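Zn-dependent hydrolase, glyoxylase (Echinicola vietnamensis, PDB 6T5K) is a zinc-dependent class B metallo-beta-lactamase that probably hydrolyses beta-lactam antibiotics to substituted beta-amino acids. Local coordinates at residues H157-G162 and S210-N215; G181-A186 and P203-K208; V219-G224 and K229-Y234. All blocks are in the same frame, centred on the assembly; numbering follows the deposited sequence.

The three contacts lie close together in a metallo-beta-lactamase fold, interactions 2 and 3 reaching its dinuclear zinc site. The centres of interactions 1 and 2 are about 8 Å apart, as are those of 2 and 3; 1 and 3 are about 12 Å apart. Interactions 1 and 2 share helix 201-212, and both segments of 2 fall in the chain between those of 1. Interaction 3 follows, pairing strand 218-221 with helix 230-239. Hydrogen bonds from T205 and K208 tie the loop of interaction 1 to the helix of interaction 2. C182 and H223, one each from interactions 2 and 3, bind the same zinc ion, so the packing of the outer helices continues into the metal site.

Interaction 1: residues H157-G162 and S210-N215; sequences HYFGEG and STAYPN. With EDO (1,2-ethanediol), chain B.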
loop_
_atom_site.group_PDB
_atom_site.type_symbol
_atom_site.label_atom_id
_atom_site.label_comp_id
_atom_site.label_asym_id
_atom_site.label_seq_id
_atom_site.Cartn_x
_atom_site.Cartn_y
_atom_site.Cartn_z
ATOM N N HIS A 157 -3.842 7.857 -6.072
ATOM C CA HIS A 157 -3.383 9.041 -6.786
ATOM C C HIS A 157 -1.948 8.876 -7.230
ATOM O O HIS A 157 -1.114 8.426 -6.449
ATOM C CB HIS A 157 -3.519 10.266 -5.884
ATOM C CG HIS A 157 -3.491 11.582 -6.591
ATOM N ND1 HIS A 157 -4.551 12.455 -6.541
ATOM C CD2 HIS A 157 -2.526 12.198 -7.310
ATOM C CE1 HIS A 157 -4.241 13.556 -7.202
ATOM N NE2 HIS A 157 -3.027 13.422 -7.690
ATOM N N TYR A 158 -1.690 9.230 -8.494
ATOM C CA TYR A 158 -0.344 9.282 -9.045
ATOM C C TYR A 158 0.210 10.698 -8.934
ATOM O O TYR A 158 -0.382 11.651 -9.459
ATOM C CB TYR A 158 -0.363 8.833 -10.509
ATOM C CG TYR A 158 0.987 8.774 -11.137
ATOM C CD1 TYR A 158 1.922 7.806 -10.742
ATOM C CD2 TYR A 158 1.351 9.683 -12.133
ATOM C CE1 TYR A 158 3.167 7.744 -11.306
ATOM C CE2 TYR A 158 2.608 9.627 -12.717
ATOM C CZ TYR A 158 3.500 8.653 -12.302
ATOM O OH TYR A 158 4.726 8.602 -12.876
ATOM N N PHE A 159 1.358 10.819 -8.288
ATOM C CA PHE A 159 2.044 12.088 -8.127
ATOM C C PHE A 159 3.386 12.132 -8.835
ATOM O O PHE A 159 4.073 13.163 -8.746
ATOM C CB PHE A 159 2.280 12.347 -6.646
ATOM C CG PHE A 159 1.062 12.793 -5.905
ATOM C CD1 PHE A 159 0.651 14.107 -5.948
ATOM C CD2 PHE A 159 0.325 11.891 -5.154
ATOM C CE1 PHE A 159 -0.456 14.528 -5.244
ATOM C CE2 PHE A 159 -0.779 12.322 -4.419
ATOM C CZ PHE A 159 -1.181 13.626 -4.490
ATOM N N GLY A 160 3.769 11.074 -9.542
ATOM C CA GLY A 160 5.033 11.032 -10.242
ATOM C C GLY A 160 5.897 9.863 -9.818
ATOM O O GLY A 160 5.532 9.041 -8.979
ATOM N N GLU A 161 7.059 9.794 -10.445
ATOM C CA GLU A 161 7.956 8.656 -10.277
ATOM C C GLU A 161 8.758 8.745 -8.968
ATOM O O GLU A 161 8.965 9.806 -8.389
ATOM C CB GLU A 161 8.903 8.584 -11.471
ATOM C CG GLU A 161 8.198 8.562 -12.817
ATOM C CD GLU A 161 9.071 8.043 -13.954
ATOM O OE1 GLU A 161 10.268 7.702 -13.717
ATOM O OE2 GLU A 161 8.547 7.954 -15.091
ATOM N N GLY A 162 9.229 7.585 -8.509
ATOM C CA GLY A 162 10.079 7.538 -7.342
ATOM C C GLY A 162 10.699 6.172 -7.181
ATOM O O GLY A 162 11.646 5.807 -7.876
ATOM N N SER A 210 3.370 15.788 0.143
ATOM C CA SER A 210 3.315 16.577 1.365
ATOM C C SER A 210 2.462 17.820 1.161
ATOM O O SER A 210 1.629 18.167 2.010
ATOM C CB SER A 210 4.733 16.978 1.757
ATOM O OG SER A 210 5.524 15.823 1.965
ATOM N N THR A 211 2.657 18.495 0.035
ATOM C CA THR A 211 1.900 19.715 -0.245
ATOM C C THR A 211 0.409 19.437 -0.418
ATOM O O THR A 211 -0.433 20.297 -0.114
ATOM C CB THR A 211 2.486 20.365 -1.497
ATOM O OG1 THR A 211 3.864 20.666 -1.274
ATOM C CG2 THR A 211 1.803 21.632 -1.855
ATOM N N ALA A 212 0.059 18.273 -0.959
ATOM C CA ALA A 212 -1.342 17.928 -1.182
ATOM C C ALA A 212 -2.054 17.543 0.112
ATOM O O ALA A 212 -3.259 17.781 0.242
ATOM C CB ALA A 212 -1.450 16.739 -2.147
ATOM N N TYR A 213 -1.342 16.902 1.044
ATOM C CA TYR A 213 -1.941 16.341 2.261
ATOM C C TYR A 213 -1.240 16.882 3.505
ATOM O O TYR A 213 -0.657 16.138 4.289
ATOM C CB TYR A 213 -1.876 14.816 2.222
ATOM C CG TYR A 213 -2.384 14.189 0.945
ATOM C CD1 TYR A 213 -3.681 14.392 0.503
ATOM C CD2 TYR A 213 -1.560 13.392 0.190
ATOM C CE1 TYR A 213 -4.154 13.809 -0.658
ATOM C CE2 TYR A 213 -2.012 12.800 -0.973
ATOM C CZ TYR A 213 -3.310 13.017 -1.404
ATOM O OH TYR A 213 -3.736 12.401 -2.560
ATOM N N PRO A 214 -1.325 18.185 3.741
ATOM C CA PRO A 214 -0.628 18.771 4.889
ATOM C C PRO A 214 -1.190 18.372 6.234
ATOM O O PRO A 214 -0.501 18.542 7.251
ATOM C CB PRO A 214 -0.782 20.281 4.664
ATOM C CG PRO A 214 -2.048 20.379 3.817
ATOM C CD PRO A 214 -1.983 19.185 2.900
ATOM N N ASN A 215 -2.384 17.789 6.268
ATOM C CA ASN A 215 -3.032 17.459 7.524
ATOM C C ASN A 215 -2.899 15.998 7.899
ATOM O O ASN A 215 -3.536 15.563 8.861
ATOM C CB ASN A 215 -4.510 17.839 7.470
ATOM C CG ASN A 215 -4.707 19.280 7.068
ATOM O OD1 ASN A 215 -5.385 19.596 6.068
ATOM N ND2 ASN A 215 -4.040 20.171 7.789
HETATM C C1 EDO B . 12.203 4.785 -13.453
HETATM O O1 EDO B . 12.357 5.974 -14.224
HETATM C C2 EDO B . 13.181 3.733 -13.905
HETATM O O2 EDO B . 13.066 3.606 -15.323
#
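F159 and Y213 form the dense centre of this contact, where the loop after strand 152-157 meets the end of helix 201-212. The phenol oxygen of Y213 comes up to the edge of the F159 ring, within its plane, with OH 3.4 Å from F159 CZ. Behind the oxygen the two rings continue to touch, Y213 CE2 lying 3.7 Å from F159 CE2. Their planes are nearly perpendicular, at 86°, and their centroids stand 5.7 Å apart in an oblique pairing. With CG of F159 set opposite its own carbonyl carbon (chi1 -76°), the ring reaches across to the helix end. The imidazole of H157, at the end of strand 152-157, lies against it: CD2 is 3.3 Å above the centre of one F159 face. H157 is itself tethered through ND1 to E144, while its CB stays 4.0 Å from Y213 OH. Y213 is further held by a ring stack with Y171.

The packing loosens toward the surface. A212, exposed at the last turn of the helix, only brushes the ring, its CB being 3.9 Å from F159 CZ; that same methyl lies over the face of its neighbour Y213. Farther along the loop E161 takes no part in the contact. Its OE1 instead accepts a hydrogen bond of 2.8 Å from O1 of a 1,2-ethanediol, probably a remnant of the crystallisation liquor, and also binds N198.

No hydrogen bond joins the two segments, so contact here depends on the fit of buried rings. The hydroxyl oxygen probably gains a little from the slightly positive hydrogens at the phenylalanine edge, a weak electrostatic match, since a phenol oxygen is here set against an aromatic edge.

Interaction 2: residues G181-A186 and P203-K208; sequences GCLIKA and PVTVNK. With ZN (zinc ion), chain H.
T205 is the first residue of the helical segment 203-208 to meet the loop 181-186, and it does so with its methyl group. CG2 stands 4.0 Å from L183 CD2 and only slightly farther from CD1, so it faces both branches of the leucine. The other branch of T205 has a different task: OG1 bonds chiefly to the carbonyl of E161, with that of A201 also in range to share its proton, which helps to set the rotation that turns the methyl toward L183.

V206 follows and meets two residues at once. With CG1 anti to the backbone N (chi1 175°), CG2 falls beside that N and comes 3.9 Å from I184 CD1 and 4.2 Å from L183 CG. CG1 also touches I184, at 4.1 Å from CD1, so the isoleucine tip rests against both valine methyls. CG2 passes near the carbonyl O of L183 too, but that oxygen has its polar partner in W202.

N207 and K208 turn their polar ends elsewhere, to E236 and to the carbonyl of F159. The facing loop 181-186 is shaped by a type I turn from G181 to I184, closed by I184 N on G181 O at 3.1 Å. Within that turn C182 carries SG to the zinc ion at 2.1 Å, so the residues packed on the helix directly follow a metal ligand.

In the wider fold, I184 is wedged between three elements: helix 201-212 through V206, helix 230-239 through L231, L232 and T235, and strand 218-221 through V219.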
loop_
_atom_site.group_PDB
_atom_site.type_symbol
_atom_site.label_atom_id
_atom_site.label_comp_id
_atom_site.label_asym_id
_atom_site.label_seq_id
_atom_site.Cartn_x
_atom_site.Cartn_y
_atom_site.Cartn_z
ATOM N N GLY A 181 3.162 3.315 0.340
ATOM C CA GLY A 181 3.820 2.239 -0.377
ATOM C C GLY A 181 5.320 2.465 -0.392
ATOM O O GLY A 181 5.861 3.198 0.442
ATOM N N CYS A 182 5.988 1.840 -1.375
ATOM C CA CYS A 182 7.443 1.833 -1.327
ATOM C C CYS A 182 8.050 3.157 -1.736
ATOM O O CYS A 182 9.273 3.312 -1.636
ATOM C CB CYS A 182 8.011 0.693 -2.115
ATOM S SG CYS A 182 7.304 -0.865 -1.548
ATOM N N LEU A 183 7.219 4.100 -2.200
ATOM C CA LEU A 183 7.659 5.466 -2.455
ATOM C C LEU A 183 8.003 6.193 -1.173
ATOM O O LEU A 183 8.781 7.154 -1.214
ATOM C CB LEU A 183 6.509 6.205 -3.147
ATOM C CG LEU A 183 6.611 7.666 -3.544
ATOM C CD1 LEU A 183 7.681 7.863 -4.559
ATOM C CD2 LEU A 183 5.229 8.083 -4.038
ATOM N N ILE A 184 7.414 5.790 -0.045
ATOM C CA ILE A 184 7.667 6.426 1.238
ATOM C C ILE A 184 8.467 5.479 2.118
ATOM O O ILE A 184 8.104 4.304 2.258
ATOM C CB ILE A 184 6.373 6.868 1.935
ATOM C CG1 ILE A 184 5.569 7.823 1.024
ATOM C CG2 ILE A 184 6.693 7.471 3.319
ATOM C CD1 ILE A 184 6.354 9.029 0.550
ATOM N N LYS A 185 9.560 5.995 2.689
ATOM C CA LYS A 185 10.419 5.257 3.603
ATOM C C LYS A 185 10.032 5.479 5.056
ATOM O O LYS A 185 9.547 6.545 5.438
ATOM C CB LYS A 185 11.882 5.658 3.436
ATOM C CG LYS A 185 12.385 5.454 2.035
ATOM C CD LYS A 185 12.233 4.015 1.594
ATOM C CE LYS A 185 12.986 3.764 0.268
ATOM N NZ LYS A 185 12.884 2.383 -0.178
ATOM N N ALA A 186 10.223 4.435 5.865
ATOM C CA ALA A 186 10.136 4.590 7.309
ATOM C C ALA A 186 11.183 5.583 7.789
ATOM O O ALA A 186 12.243 5.741 7.178
ATOM C CB ALA A 186 10.353 3.242 7.996
ATOM N N PRO A 203 12.215 13.014 -4.896
ATOM C CA PRO A 203 11.908 14.069 -3.920
ATOM C C PRO A 203 10.837 15.015 -4.427
ATOM O O PRO A 203 10.083 15.577 -3.615
ATOM C CB PRO A 203 13.246 14.794 -3.719
ATOM C CG PRO A 203 14.043 14.525 -4.962
ATOM C CD PRO A 203 13.603 13.102 -5.392
ATOM N N VAL A 204 10.793 15.253 -5.738
ATOM C CA VAL A 204 9.774 16.124 -6.313
ATOM C C VAL A 204 8.393 15.517 -6.103
ATOM O O VAL A 204 7.449 16.203 -5.703
ATOM C CB VAL A 204 10.067 16.360 -7.807
ATOM C CG1 VAL A 204 8.972 17.192 -8.488
ATOM C CG2 VAL A 204 11.426 17.032 -7.982
ATOM N N THR A 205 8.249 14.227 -6.422
ATOM C CA THR A 205 6.998 13.514 -6.185
ATOM C C THR A 205 6.583 13.567 -4.726
ATOM O O THR A 205 5.422 13.848 -4.413
ATOM C CB THR A 205 7.208 12.076 -6.639
ATOM O OG1 THR A 205 7.518 12.105 -8.039
ATOM C CG2 THR A 205 5.977 11.221 -6.355
ATOM N N VAL A 206 7.530 13.312 -3.814
ATOM C CA VAL A 206 7.165 13.309 -2.402
ATOM C C VAL A 206 6.757 14.699 -1.930
ATOM O O VAL A 206 5.851 14.842 -1.106
ATOM C CB VAL A 206 8.250 12.651 -1.537
ATOM C CG1 VAL A 206 7.899 12.767 -0.062
ATOM C CG2 VAL A 206 8.350 11.187 -1.963
ATOM N N ASN A 207 7.424 15.747 -2.399
ATOM C CA ASN A 207 7.002 17.064 -1.983
ATOM C C ASN A 207 5.591 17.365 -2.485
ATOM O O ASN A 207 4.824 18.065 -1.794
ATOM C CB ASN A 207 7.966 18.140 -2.473
ATOM C CG ASN A 207 7.705 19.488 -1.804
ATOM O OD1 ASN A 207 6.981 20.329 -2.326
ATOM N ND2 ASN A 207 8.221 19.652 -0.595
ATOM N N LYS A 208 5.225 16.854 -3.676
ATOM C CA LYS A 208 3.865 17.078 -4.153
ATOM C C LYS A 208 2.875 16.443 -3.188
ATOM O O LYS A 208 1.810 17.002 -2.894
ATOM C CB LYS A 208 3.613 16.555 -5.552
ATOM C CG LYS A 208 4.372 17.322 -6.586
ATOM C CD LYS A 208 4.313 16.652 -7.910
ATOM C CE LYS A 208 2.919 16.537 -8.358
ATOM N NZ LYS A 208 2.772 15.595 -9.531
HETATM ZN ZN ZN H . 8.698 -2.427 -1.719
HETATM O O HOH W 1 9.022 -3.205 -3.672
HETATM O O HOH W 2 10.606 -1.153 -1.616
#

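Interaction 3: residues V219-G224 and K229-Y234; sequences VIPGHG and KTLLHY. With ZN (zinc ion), chain H.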
loop_
_atom_site.group_PDB
_atom_site.type_symbol
_atom_site.label_atom_id
_atom_site.label_comp_id
_atom_site.label_asym_id
_atom_site.label_seq_id
_atom_site.Cartn_x
_atom_site.Cartn_y
_atom_site.Cartn_z
ATOM N N VAL A 219 1.157 7.994 8.329
ATOM C CA VAL A 219 1.767 7.648 7.050
ATOM C C VAL A 219 2.328 6.240 7.181
ATOM O O VAL A 219 3.128 5.969 8.087
ATOM C CB VAL A 219 2.882 8.650 6.684
ATOM C CG1 VAL A 219 3.605 8.246 5.407
ATOM C CG2 VAL A 219 2.297 10.041 6.522
ATOM N N ILE A 220 1.935 5.363 6.256
ATOM C CA ILE A 220 2.315 3.951 6.253
ATOM C C ILE A 220 3.284 3.738 5.094
ATOM O O ILE A 220 2.893 3.912 3.927
ATOM C CB ILE A 220 1.107 3.022 6.103
ATOM C CG1 ILE A 220 0.070 3.239 7.199
ATOM C CG2 ILE A 220 1.582 1.556 6.011
ATOM C CD1 ILE A 220 -1.291 2.723 6.778
ATOM N N PRO A 221 4.544 3.413 5.357
ATOM C CA PRO A 221 5.511 3.156 4.284
ATOM C C PRO A 221 5.362 1.727 3.799
ATOM O O PRO A 221 4.702 0.907 4.418
ATOM C CB PRO A 221 6.860 3.318 5.007
ATOM C CG PRO A 221 6.553 2.785 6.401
ATOM C CD PRO A 221 5.140 3.201 6.698
ATOM N N GLY A 222 6.009 1.439 2.675
ATOM C CA GLY A 222 5.953 0.104 2.114
ATOM C C GLY A 222 6.702 -0.925 2.911
ATOM O O GLY A 222 6.386 -2.117 2.805
ATOM N N HIS A 223 7.657 -0.493 3.734
ATOM C CA HIS A 223 8.449 -1.371 4.580
ATOM C C HIS A 223 8.743 -0.610 5.864
ATOM O O HIS A 223 8.977 0.597 5.818
ATOM C CB HIS A 223 9.761 -1.746 3.869
ATOM C CG HIS A 223 9.551 -2.348 2.507
ATOM N ND1 HIS A 223 9.254 -3.682 2.309
ATOM C CD2 HIS A 223 9.553 -1.779 1.279
ATOM C CE1 HIS A 223 9.085 -3.905 1.013
ATOM N NE2 HIS A 223 9.281 -2.766 0.365
ATOM N N GLY A 224 8.734 -1.309 6.999
ATOM C CA GLY A 224 9.130 -0.685 8.256
ATOM C C GLY A 224 7.973 -0.072 9.008
ATOM O O GLY A 224 6.800 -0.239 8.667
ATOM N N LYS A 229 3.566 12.591 9.621
ATOM C CA LYS A 229 4.074 13.325 8.469
ATOM C C LYS A 229 5.595 13.310 8.409
ATOM O O LYS A 229 6.159 13.511 7.332
ATOM C CB LYS A 229 3.621 14.793 8.521
ATOM C CG LYS A 229 2.295 15.089 7.912
ATOM C CD LYS A 229 1.963 16.575 8.018
ATOM C CE LYS A 229 1.391 16.979 9.349
ATOM N NZ LYS A 229 2.344 17.172 10.458
ATOM N N THR A 230 6.274 13.061 9.530
ATOM C CA THR A 230 7.729 12.935 9.531
ATOM C C THR A 230 8.210 12.066 8.374
ATOM O O THR A 230 9.245 12.342 7.767
ATOM C CB THR A 230 8.163 12.294 10.853
ATOM O OG1 THR A 230 7.801 13.147 11.945
ATOM C CG2 THR A 230 9.645 12.059 10.902
ATOM N N LEU A 231 7.505 10.969 8.092
ATOM C CA LEU A 231 7.999 10.041 7.077
ATOM C C LEU A 231 8.108 10.693 5.714
ATOM O O LEU A 231 9.013 10.357 4.933
ATOM C CB LEU A 231 7.101 8.819 6.969
ATOM C CG LEU A 231 7.436 7.683 7.944
ATOM C CD1 LEU A 231 7.243 8.154 9.362
ATOM C CD2 LEU A 231 6.582 6.461 7.727
ATOM N N LEU A 232 7.182 11.602 5.396
ATOM C CA LEU A 232 7.239 12.293 4.116
ATOM C C LEU A 232 8.451 13.195 4.052
ATOM O O LEU A 232 9.163 13.206 3.050
ATOM C CB LEU A 232 5.983 13.123 3.893
ATOM C CG LEU A 232 4.672 12.343 3.847
ATOM C CD1 LEU A 232 3.482 13.299 3.532
ATOM C CD2 LEU A 232 4.701 11.171 2.856
ATOM N N HIS A 233 8.690 13.949 5.112
ATOM C CA HIS A 233 9.839 14.843 5.153
ATOM C C HIS A 233 11.141 14.068 5.161
ATOM O O HIS A 233 12.097 14.453 4.476
ATOM C CB HIS A 233 9.711 15.746 6.361
ATOM C CG HIS A 233 8.475 16.576 6.344
ATOM N ND1 HIS A 233 7.778 16.906 7.486
ATOM C CD2 HIS A 233 7.785 17.112 5.310
ATOM C CE1 HIS A 233 6.732 17.649 7.153
ATOM N NE2 HIS A 233 6.705 17.768 5.836
ATOM N N TYR A 234 11.194 12.987 5.936
ATOM C CA TYR A 234 12.364 12.127 5.945
ATOM C C TYR A 234 12.671 11.592 4.551
ATOM O O TYR A 234 13.824 11.602 4.111
ATOM C CB TYR A 234 12.144 10.952 6.899
ATOM C CG TYR A 234 13.335 10.036 6.840
ATOM C CD1 TYR A 234 14.524 10.394 7.452
ATOM C CD2 TYR A 234 13.286 8.841 6.136
ATOM C CE1 TYR A 234 15.638 9.580 7.351
ATOM C CE2 TYR A 234 14.394 8.040 6.004
ATOM C CZ TYR A 234 15.566 8.406 6.611
ATOM O OH TYR A 234 16.674 7.591 6.503
HETATM ZN ZN ZN H . 8.698 -2.427 -1.719
HETATM O O HOH W 1 9.022 -3.205 -3.672
HETATM O O HOH W 2 10.606 -1.153 -1.616
#
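The carbonyl O of K229, whose backbone N lies 4.2 Å from V219 CG2, accepts two N-H groups of the helix that follows: L232 N at 2.9 Å and, weakly, H233 N at 3.4 Å. That helix presents two leucines to the strand.

V219 meets them with one branch. Its CG1, held anti to the backbone N (chi1 176°), touches both L231 CB, at 3.9 Å, and L232 CD2, at 4.0 Å. The side chains of V219 and L231 run alongside one another in opposite senses, and CD2 of L231 lies 3.5 Å from V219 O and 3.7 Å from P221 CD. I220, between V219 and P221, points away from the helix, into the interface between the two sheets, against V177, F179 and M59. The N-to-C directions of the short strand and helix segments differ by 51°.

Two residues after P221, H223 NE2 binds the zinc ion at 2.2 Å, with ND1 held by the carbonyl of A55. A helix laid on an edge strand whose following loop supplies a metal ligand belongs to the alpha-beta/beta-alpha fold of metallo-beta-lactamases, where D104, C182 and H223 form the second zinc site of the B1 type.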